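Local coordinates for protein Non-sulfated chondroitin lyase E66 (Autographa californica nucleopolyhedrovirus, PDB 3VSN) that cleaves non-sulfated chondroitin as a polysaccharide lyase of the viral envelope and is essential for oral infection of the insect host, at residues Lys443-Phe448 with Ala586-Pro591; Pro412-Thr417 with Tyr431-Glu436; His512-Thr517 with Leu565-Val570. One frame throughout, in Å; residues are numbered along the deposited sequence.

Interaction 1. Residues Lys443-Phe448 with Ala586-Pro591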
loop_
_atom_site.group_PDB
_atom_site.type_symbol
_atom_site.label_atom_id
_atom_site.label_comp_id
_atom_site.label_asym_id
_atom_site.label_seq_id
_atom_site.Cartn_x
_atom_site.Cartn_y
_atom_site.Cartn_z
ATOM N N LYS A 443 -3.753 -15.017 -18.956
ATOM C CA LYS A 443 -2.560 -15.495 -18.273
ATOM C C LYS A 443 -1.566 -14.342 -18.308
ATOM O O LYS A 443 -1.328 -13.759 -19.365
ATOM C CB LYS A 443 -1.991 -16.731 -18.969
ATOM C CG LYS A 443 -2.864 -17.980 -18.873
ATOM C CD LYS A 443 -2.410 -18.906 -17.753
ATOM C CE LYS A 443 -3.356 -20.085 -17.548
ATOM N NZ LYS A 443 -3.372 -21.070 -18.667
ATOM N N SER A 444 -1.013 -13.997 -17.148
ATOM C CA SER A 444 -0.139 -12.835 -17.028
ATOM C C SER A 444 1.212 -13.256 -16.471
ATOM O O SER A 444 1.279 -13.902 -15.424
ATOM C CB SER A 444 -0.782 -11.776 -16.124
ATOM O OG SER A 444 0.109 -10.702 -15.865
ATOM N N CYS A 445 2.277 -12.884 -17.182
ATOM C CA CYS A 445 3.646 -13.197 -16.788
ATOM C C CYS A 445 4.398 -11.892 -16.571
ATOM O O CYS A 445 4.566 -11.117 -17.510
ATOM C CB CYS A 445 4.351 -13.988 -17.894
ATOM S SG CYS A 445 3.534 -15.509 -18.426
ATOM N N THR A 446 4.849 -11.644 -15.345
ATOM C CA THR A 446 5.633 -10.440 -15.062
ATOM C C THR A 446 6.977 -10.817 -14.454
ATOM O O THR A 446 7.039 -11.685 -13.592
ATOM C CB THR A 446 4.898 -9.488 -14.097
ATOM O OG1 THR A 446 3.508 -9.432 -14.432
ATOM C CG2 THR A 446 5.491 -8.081 -14.155
ATOM N N LEU A 447 8.044 -10.166 -14.911
ATOM C CA LEU A 447 9.359 -10.341 -14.307
ATOM C C LEU A 447 9.981 -8.989 -13.967
ATOM O O LEU A 447 10.138 -8.140 -14.848
ATOM C CB LEU A 447 10.283 -11.144 -15.238
ATOM C CG LEU A 447 11.733 -11.356 -14.786
ATOM C CD1 LEU A 447 11.814 -12.315 -13.604
ATOM C CD2 LEU A 447 12.581 -11.859 -15.946
ATOM N N PHE A 448 10.319 -8.798 -12.692
ATOM C CA PHE A 448 11.072 -7.619 -12.245
ATOM C C PHE A 448 12.549 -7.986 -12.117
ATOM O O PHE A 448 12.884 -9.059 -11.605
ATOM C CB PHE A 448 10.572 -7.104 -10.884
ATOM C CG PHE A 448 9.169 -6.547 -10.898
ATOM C CD1 PHE A 448 8.880 -5.348 -11.540
ATOM C CD2 PHE A 448 8.144 -7.205 -10.223
ATOM C CE1 PHE A 448 7.590 -4.832 -11.538
ATOM C CE2 PHE A 448 6.850 -6.693 -10.213
ATOM C CZ PHE A 448 6.572 -5.506 -10.877
ATOM N N ALA A 586 14.250 -16.617 -16.248
ATOM C CA ALA A 586 12.954 -16.971 -15.687
ATOM C C ALA A 586 12.211 -17.905 -16.622
ATOM O O ALA A 586 12.428 -17.886 -17.836
ATOM C CB ALA A 586 12.127 -15.724 -15.398
ATOM N N LEU A 587 11.337 -18.726 -16.050
ATOM C CA LEU A 587 10.499 -19.603 -16.840
ATOM C C LEU A 587 9.071 -19.524 -16.351
ATOM O O LEU A 587 8.803 -19.690 -15.160
ATOM C CB LEU A 587 10.987 -21.053 -16.771
ATOM C CG LEU A 587 10.217 -22.020 -17.679
ATOM C CD1 LEU A 587 10.544 -21.767 -19.147
ATOM C CD2 LEU A 587 10.529 -23.458 -17.306
ATOM N N PHE A 588 8.168 -19.254 -17.283
ATOM C CA PHE A 588 6.747 -19.318 -17.017
ATOM C C PHE A 588 6.249 -20.547 -17.759
ATOM O O PHE A 588 6.355 -20.620 -18.982
ATOM C CB PHE A 588 6.041 -18.055 -17.531
ATOM C CG PHE A 588 6.563 -16.773 -16.933
ATOM C CD1 PHE A 588 6.013 -16.262 -15.759
ATOM C CD2 PHE A 588 7.600 -16.068 -17.547
ATOM C CE1 PHE A 588 6.487 -15.078 -15.203
ATOM C CE2 PHE A 588 8.081 -14.884 -16.992
ATOM C CZ PHE A 588 7.523 -14.392 -15.821
ATOM N N ASN A 589 5.746 -21.527 -17.025
ATOM C CA ASN A 589 5.183 -22.725 -17.651
ATOM C C ASN A 589 3.983 -23.173 -16.845
ATOM O O ASN A 589 4.052 -24.137 -16.083
ATOM C CB ASN A 589 6.220 -23.850 -17.771
ATOM C CG ASN A 589 5.730 -25.008 -18.633
ATOM O OD1 ASN A 589 4.928 -24.820 -19.551
ATOM N ND2 ASN A 589 6.212 -26.212 -18.341
ATOM N N TYR A 590 2.886 -22.442 -17.010
ATOM C CA TYR A 590 1.703 -22.629 -16.182
ATOM C C TYR A 590 1.399 -24.110 -15.917
ATOM O O TYR A 590 1.290 -24.887 -16.867
ATOM C CB TYR A 590 0.481 -21.928 -16.787
ATOM C CG TYR A 590 -0.605 -21.828 -15.759
ATOM C CD1 TYR A 590 -1.538 -22.849 -15.608
ATOM C CD2 TYR A 590 -0.646 -20.755 -14.878
ATOM C CE1 TYR A 590 -2.512 -22.786 -14.627
ATOM C CE2 TYR A 590 -1.613 -20.679 -13.896
ATOM C CZ TYR A 590 -2.542 -21.695 -13.778
ATOM O OH TYR A 590 -3.499 -21.620 -12.803
ATOM N N PRO A 591 1.222 -24.499 -14.636
ATOM C CA PRO A 591 1.079 -23.677 -13.424
ATOM C C PRO A 591 2.375 -23.246 -12.724
ATOM O O PRO A 591 2.317 -22.526 -11.718
ATOM C CB PRO A 591 0.274 -24.592 -12.497
ATOM C CG PRO A 591 0.742 -25.961 -12.858
ATOM C CD PRO A 591 1.012 -25.933 -14.342
#

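Interaction 2. Residues Pro412-Thr417 with Tyr431-Glu436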
loop_
_atom_site.group_PDB
_atom_site.type_symbol
_atom_site.label_atom_id
_atom_site.label_comp_id
_atom_site.label_asym_id
_atom_site.label_seq_id
_atom_site.Cartn_x
_atom_site.Cartn_y
_atom_site.Cartn_z
ATOM N N PRO A 412 -12.879 -13.225 -7.765
ATOM C CA PRO A 412 -12.694 -13.588 -9.165
ATOM C C PRO A 412 -13.270 -14.976 -9.449
ATOM O O PRO A 412 -13.278 -15.829 -8.562
ATOM C CB PRO A 412 -11.171 -13.605 -9.313
ATOM C CG PRO A 412 -10.677 -14.004 -7.959
ATOM C CD PRO A 412 -11.632 -13.372 -6.984
ATOM N N THR A 413 -13.755 -15.191 -10.670
ATOM C CA THR A 413 -14.229 -16.514 -11.091
ATOM C C THR A 413 -13.071 -17.515 -11.065
ATOM O O THR A 413 -13.221 -18.637 -10.581
ATOM C CB THR A 413 -14.842 -16.468 -12.504
ATOM O OG1 THR A 413 -15.899 -15.504 -12.531
ATOM C CG2 THR A 413 -15.397 -17.841 -12.911
ATOM N N ILE A 414 -11.927 -17.093 -11.601
ATOM C CA ILE A 414 -10.683 -17.847 -11.504
ATOM C C ILE A 414 -9.615 -16.935 -10.899
ATOM O O ILE A 414 -9.506 -15.764 -11.269
ATOM C CB ILE A 414 -10.206 -18.359 -12.886
ATOM C CG1 ILE A 414 -11.230 -19.342 -13.481
ATOM C CG2 ILE A 414 -8.822 -19.001 -12.788
ATOM C CD1 ILE A 414 -10.946 -19.743 -14.915
ATOM N N GLY A 415 -8.850 -17.475 -9.954
ATOM C CA GLY A 415 -7.702 -16.776 -9.389
ATOM C C GLY A 415 -6.655 -17.770 -8.936
ATOM O O GLY A 415 -6.794 -18.375 -7.874
ATOM N N GLN A 416 -5.626 -17.963 -9.758
ATOM C CA GLN A 416 -4.496 -18.827 -9.411
ATOM C C GLN A 416 -3.221 -18.074 -9.742
ATOM O O GLN A 416 -3.033 -17.647 -10.884
ATOM C CB GLN A 416 -4.531 -20.146 -10.198
ATOM C CG GLN A 416 -5.826 -20.944 -10.095
ATOM C CD GLN A 416 -6.063 -21.549 -8.720
ATOM O OE1 GLN A 416 -5.123 -21.898 -7.996
ATOM N NE2 GLN A 416 -7.326 -21.690 -8.359
ATOM N N THR A 417 -2.354 -17.910 -8.746
ATOM C CA THR A 417 -1.152 -17.090 -8.892
ATOM C C THR A 417 0.070 -17.765 -8.271
ATOM O O THR A 417 0.007 -18.280 -7.153
ATOM C CB THR A 417 -1.354 -15.684 -8.270
ATOM O OG1 THR A 417 -2.355 -14.972 -9.005
ATOM C CG2 THR A 417 -0.067 -14.868 -8.297
ATOM N N TYR A 431 -3.261 -16.404 -13.411
ATOM C CA TYR A 431 -4.373 -16.863 -14.234
ATOM C C TYR A 431 -5.617 -16.338 -13.551
ATOM O O TYR A 431 -5.894 -16.680 -12.398
ATOM C CB TYR A 431 -4.389 -18.394 -14.299
ATOM C CG TYR A 431 -5.525 -19.036 -15.092
ATOM C CD1 TYR A 431 -6.171 -18.361 -16.137
ATOM C CD2 TYR A 431 -5.915 -20.350 -14.819
ATOM C CE1 TYR A 431 -7.194 -18.969 -16.859
ATOM C CE2 TYR A 431 -6.931 -20.965 -15.536
ATOM C CZ TYR A 431 -7.564 -20.274 -16.553
ATOM O OH TYR A 431 -8.571 -20.895 -17.258
ATOM N N ALA A 432 -6.351 -15.485 -14.256
ATOM C CA ALA A 432 -7.503 -14.814 -13.673
ATOM C C ALA A 432 -8.672 -14.739 -14.642
ATOM O O ALA A 432 -8.480 -14.694 -15.862
ATOM C CB ALA A 432 -7.112 -13.424 -13.200
ATOM N N LYS A 433 -9.880 -14.755 -14.085
ATOM C CA LYS A 433 -11.097 -14.487 -14.843
ATOM C C LYS A 433 -12.055 -13.684 -13.966
ATOM O O LYS A 433 -12.272 -14.020 -12.798
ATOM C CB LYS A 433 -11.748 -15.783 -15.341
ATOM C CG LYS A 433 -12.922 -15.560 -16.289
ATOM C CD LYS A 433 -13.491 -16.871 -16.808
ATOM C CE LYS A 433 -14.545 -16.631 -17.881
ATOM N NZ LYS A 433 -15.090 -17.918 -18.402
ATOM N N PHE A 434 -12.611 -12.620 -14.539
ATOM C CA PHE A 434 -13.443 -11.679 -13.799
ATOM C C PHE A 434 -14.827 -11.559 -14.439
ATOM O O PHE A 434 -14.978 -10.925 -15.490
ATOM C CB PHE A 434 -12.774 -10.299 -13.751
ATOM C CG PHE A 434 -11.305 -10.333 -13.400
ATOM C CD1 PHE A 434 -10.893 -10.355 -12.071
ATOM C CD2 PHE A 434 -10.331 -10.309 -14.399
ATOM C CE1 PHE A 434 -9.544 -10.365 -11.743
ATOM C CE2 PHE A 434 -8.981 -10.321 -14.078
ATOM C CZ PHE A 434 -8.586 -10.346 -12.747
ATOM N N ALA A 435 -15.829 -12.165 -13.802
ATOM C CA ALA A 435 -17.208 -12.137 -14.301
ATOM C C ALA A 435 -17.729 -10.712 -14.519
ATOM O O ALA A 435 -18.382 -10.436 -15.525
ATOM C CB ALA A 435 -18.138 -12.910 -13.371
ATOM N N GLU A 436 -17.409 -9.813 -13.590
ATOM C CA GLU A 436 -17.938 -8.444 -13.609
ATOM C C GLU A 436 -17.236 -7.516 -14.606
ATOM O O GLU A 436 -17.690 -6.395 -14.840
ATOM C CB GLU A 436 -17.910 -7.834 -12.201
ATOM C CG GLU A 436 -18.765 -8.559 -11.166
ATOM C CD GLU A 436 -18.102 -9.799 -10.580
ATOM O OE1 GLU A 436 -16.901 -10.042 -10.832
ATOM O OE2 GLU A 436 -18.790 -10.543 -9.855
#

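Interaction 3. Residues His512-Thr517 with Leu565-Val570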
loop_
_atom_site.group_PDB
_atom_site.type_symbol
_atom_site.label_atom_id
_atom_site.label_comp_id
_atom_site.label_asym_id
_atom_site.label_seq_id
_atom_site.Cartn_x
_atom_site.Cartn_y
_atom_site.Cartn_z
ATOM N N HIS A 512 9.464 -0.574 -24.400
ATOM C CA HIS A 512 9.860 -1.323 -25.590
ATOM C C HIS A 512 8.918 -2.475 -25.809
ATOM O O HIS A 512 8.431 -3.076 -24.850
ATOM C CB HIS A 512 11.276 -1.877 -25.431
ATOM C CG HIS A 512 12.344 -0.814 -25.338
ATOM N ND1 HIS A 512 12.882 -0.234 -26.425
ATOM C CD2 HIS A 512 12.964 -0.235 -24.237
ATOM C CE1 HIS A 512 13.803 0.670 -26.041
ATOM N NE2 HIS A 512 13.849 0.669 -24.700
ATOM N N ARG A 513 8.655 -2.791 -27.073
ATOM C CA ARG A 513 7.943 -4.013 -27.437
ATOM C C ARG A 513 8.927 -5.179 -27.309
ATOM O O ARG A 513 10.112 -5.026 -27.597
ATOM C CB ARG A 513 7.402 -3.896 -28.871
ATOM C CG ARG A 513 6.873 -5.179 -29.501
ATOM C CD ARG A 513 6.331 -4.913 -30.906
ATOM N NE ARG A 513 5.932 -6.149 -31.576
ATOM C CZ ARG A 513 6.733 -6.880 -32.349
ATOM N NH1 ARG A 513 6.281 -7.995 -32.905
ATOM N NH2 ARG A 513 7.988 -6.497 -32.572
ATOM N N VAL A 514 8.440 -6.328 -26.847
ATOM C CA VAL A 514 9.261 -7.539 -26.776
ATOM C C VAL A 514 8.666 -8.607 -27.701
ATOM O O VAL A 514 7.658 -9.233 -27.360
ATOM C CB VAL A 514 9.393 -8.078 -25.328
ATOM C CG1 VAL A 514 10.231 -9.352 -25.298
ATOM C CG2 VAL A 514 10.003 -7.026 -24.411
ATOM N N PRO A 515 9.272 -8.800 -28.891
ATOM C CA PRO A 515 8.750 -9.854 -29.760
ATOM C C PRO A 515 9.102 -11.235 -29.224
ATOM O O PRO A 515 10.136 -11.408 -28.569
ATOM C CB PRO A 515 9.456 -9.599 -31.096
ATOM C CG PRO A 515 10.718 -8.885 -30.731
ATOM C CD PRO A 515 10.377 -8.051 -29.523
ATOM N N ILE A 516 8.220 -12.197 -29.468
ATOM C CA ILE A 516 8.484 -13.594 -29.151
ATOM C C ILE A 516 8.041 -14.404 -30.360
ATOM O O ILE A 516 6.867 -14.405 -30.716
ATOM C CB ILE A 516 7.720 -14.082 -27.895
ATOM C CG1 ILE A 516 7.994 -13.169 -26.686
ATOM C CG2 ILE A 516 8.094 -15.531 -27.585
ATOM C CD1 ILE A 516 7.214 -13.522 -25.433
ATOM N N THR A 517 8.985 -15.083 -30.999
ATOM C CA THR A 517 8.667 -15.869 -32.186
ATOM C C THR A 517 7.565 -16.874 -31.853
ATOM O O THR A 517 7.614 -17.538 -30.814
ATOM C CB THR A 517 9.916 -16.565 -32.753
ATOM O OG1 THR A 517 10.968 -15.600 -32.885
ATOM C CG2 THR A 517 9.624 -17.187 -34.124
ATOM N N LEU A 565 17.264 -7.914 -22.829
ATOM C CA LEU A 565 16.321 -8.980 -22.500
ATOM C C LEU A 565 15.747 -9.626 -23.765
ATOM O O LEU A 565 15.375 -8.935 -24.713
ATOM C CB LEU A 565 15.195 -8.437 -21.611
ATOM C CG LEU A 565 14.079 -9.390 -21.176
ATOM C CD1 LEU A 565 13.513 -8.951 -19.835
ATOM C CD2 LEU A 565 12.976 -9.462 -22.229
ATOM N N ARG A 566 15.692 -10.955 -23.768
ATOM C CA ARG A 566 15.033 -11.708 -24.830
ATOM C C ARG A 566 14.069 -12.710 -24.204
ATOM O O ARG A 566 14.281 -13.155 -23.076
ATOM C CB ARG A 566 16.065 -12.428 -25.711
ATOM C CG ARG A 566 17.088 -11.524 -26.392
ATOM C CD ARG A 566 16.465 -10.666 -27.490
ATOM N NE ARG A 566 17.457 -9.823 -28.167
ATOM C CZ ARG A 566 17.782 -8.582 -27.805
ATOM N NH1 ARG A 566 17.194 -8.000 -26.762
ATOM N NH2 ARG A 566 18.701 -7.914 -28.494
ATOM N N ALA A 567 13.003 -13.044 -24.927
ATOM C CA ALA A 567 12.039 -14.035 -24.457
ATOM C C ALA A 567 11.728 -15.024 -25.570
ATOM O O ALA A 567 11.772 -14.679 -26.750
ATOM C CB ALA A 567 10.766 -13.370 -23.952
ATOM N N PHE A 568 11.416 -16.256 -25.185
ATOM C CA PHE A 568 11.260 -17.344 -26.143
ATOM C C PHE A 568 10.078 -18.213 -25.774
ATOM O O PHE A 568 9.817 -18.455 -24.592
ATOM C CB PHE A 568 12.515 -18.222 -26.179
ATOM C CG PHE A 568 13.795 -17.465 -26.411
ATOM C CD1 PHE A 568 14.219 -17.165 -27.701
ATOM C CD2 PHE A 568 14.587 -17.065 -25.337
ATOM C CE1 PHE A 568 15.401 -16.472 -27.918
ATOM C CE2 PHE A 568 15.774 -16.374 -25.548
ATOM C CZ PHE A 568 16.182 -16.080 -26.840
ATOM N N ARG A 569 9.360 -18.667 -26.796
ATOM C CA ARG A 569 8.367 -19.715 -26.636
ATOM C C ARG A 569 9.098 -21.027 -26.935
ATOM O O ARG A 569 9.453 -21.299 -28.086
ATOM C CB ARG A 569 7.199 -19.494 -27.600
ATOM C CG ARG A 569 6.102 -20.543 -27.515
ATOM C CD ARG A 569 5.239 -20.533 -28.764
ATOM N NE ARG A 569 4.420 -21.744 -28.874
ATOM C CZ ARG A 569 4.795 -22.861 -29.493
ATOM N NH1 ARG A 569 5.986 -22.947 -30.073
ATOM N NH2 ARG A 569 3.971 -23.902 -29.530
ATOM N N VAL A 570 9.346 -21.819 -25.895
ATOM C CA VAL A 570 10.187 -23.016 -26.032
ATOM C C VAL A 570 9.359 -24.272 -26.306
ATOM O O VAL A 570 8.846 -24.906 -25.379
ATOM C CB VAL A 570 11.124 -23.217 -24.812
ATOM C CG1 VAL A 570 12.037 -24.424 -25.017
ATOM C CG2 VAL A 570 11.959 -21.967 -24.566
HETATM O O HOH W 1 12.646 -11.215 -27.345
HETATM O O HOH W 2 10.179 -18.059 -29.470
HETATM O O HOH W 3 11.558 -15.475 -29.466
#

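Interaction 1. Residues Lys443-Phe448 with Ala586-Pro591
Two aromatic rings from Ala586-Pro591 each receive an aliphatic group from Lys443-Phe448 on one face. On the Phe588 ring sits Cys445, whose CB stands over its middle, 3.5 Å from the centroid and 9° off the normal. Its sulfur lies obliquely toward the ring's root, with SG 3.6 Å from Phe588 CG, a Cys sulfur-aromatic contact. The SG is turned there by chi1 of -56°, which sets it anti to the carbonyl carbon. At the far edge of this ring, in its plane, the carbonyl oxygen Thr446 O lies 3.5 Å from Phe588 CZ, where the positive rim would favour it; Leu447 CB is also near the edge.

The Tyr590 ring carries Lys443 CE over its centre and, on the opposite face, CB of Pro591, which follows a cis peptide bond. Bent at chi2 and again at chi4, the lysine chain crosses the ring at about a right angle and brings NZ to 4.4 Å from the Tyr590 centroid, a cation-pi contact. The ammonium group also forms a salt bridge with Glu574, and Lys443 makes a second cation-pi contact with Tyr431. Both methyls of Leu447 close on Ala586, with CD1 3.9 Å from Ala586 CB.

No hydrogen bond joins the segments. Their strand portions run nearly antiparallel, 170° between directions, with axes 8.7 Å apart, and each belongs to a different antiparallel sheet. Lys443, Cys445 and Leu447 of one strand point across at Ala586 and Phe588 of the other and at Tyr590 just beyond its end, the face-to-face packing typical of a beta-sandwich.

Interaction 2. Residues Pro412-Thr417 with Tyr431-Glu436
Ile414 and Tyr431 make the main side-chain contact between the paired strands. The CG2 methyl of Ile414 lies over one face of the Tyr431 ring, displaced toward the rim, 3.9 Å from the centroid, a CH-pi contact. The other branch reaches farther out along the ring, placing Ile414 CD1 3.5 Å from Tyr431 OH. Both branches can serve the same ring because CG1 is anti to the carbonyl carbon (chi1 -63°) while CG2 is anti to the backbone N. Ile414 CB also rests against Lys433 CB at 3.9 Å, its partner in an antiparallel hydrogen-bonded pair, Tyr431 being the diagonal neighbour on the same face; the lysine chain then runs out fully extended.

The backbone fixes these positions. Gln416 and Tyr431 form a second antiparallel hydrogen-bonded pair: Gln416 N bonds to Tyr431 O, and Tyr431 N returns a bond of 2.8 Å to Gln416 O. Gly415 and Ala432 make the non-hydrogen-bonded pair between, where Ala432 CA lies 3.3 Å from Ile414 O in a CA-H...O contact. That same oxygen accepts Lys433 N at 3.0 Å. Lys433 O, in turn, faces two donors, the amides of Thr413 and Ile414, although both bonds are weak. Before this irregularity Pro412 CB leans obliquely on the Phe434 ring, 4.3 Å from its CD1.

In the next shell, the Tyr431 ring meets Tyr590 edge-to-face and takes Lys443 in a cation-pi contact, while Phe434 packs edge-to-face with Tyr348. The two amides that face Lys433 O mark Thr413 and Ile414, opposite that single residue, as a classic beta bulge at the open end of the hairpin formed by strands 414-421 and 426-434.

Interaction 3. Residues His512-Thr517 with Leu565-Val570
The touching parts of His512-Thr517 and Leu565-Val570 run roughly in the same direction, 33° apart, with Ile516 and Phe568 closest at 5.6 Å between CA atoms and water taking the place of direct backbone bonds.

Ile516 spreads its two branches: CD1 meets Ala567 CB at 3.9 Å, whereas CG2, anti to the backbone N, reaches over the main chain to 3.5 Å from Arg569 N. Val514 CG1 approaches Leu565 CD2 at 4.1 Å, the two side chains crossing at about a right angle, and Phe454 of strand 452-461 packs against Val514, Leu565 and Ala567. Arg569 CB packs near Thr517 O at 3.8 Å, while its guanidinium group pairs with Asp573.

Beside this apolar seam three waters bridge the gap. One donates to Pro515 O and accepts from Ala567 N; another accepts from Thr517 N and donates to Ala567 O at 2.8 Å; the third links Thr517 O with Arg569 N. Six backbone polar groups of four residues therefore find partners through water: the segments are matched in polarity much as in a parallel sheet yet stand too far apart to bond directly, and aliphatic carbons supply most of the direct contact.

How the interactions relate
Sheet packing and sheet pairing meet where interactions 1 and 2 touch, their centres 16 Å apart. Tyr431 and Gln416 of interaction 2 meet Lys443 and Tyr590 of interaction 1: Tyr590 OH lies 3.2 Å from Gln416 CB, and Lys443 CE approaches Tyr431 CG at 3.4 Å, so the hairpin borders the sandwich interface. Interaction 3, centred about 13 Å from interaction 1 without touching it, joins the segment that follows strand 509-513 of one sheet to the outermost strand 566-569 of the other. Interaction 2 lies nearest the catalytic residues, though without touching them: the Pro412 side chain is about 11 Å from that of Glu350, which is important for activity; interactions 1 and 3 lie away from such sites.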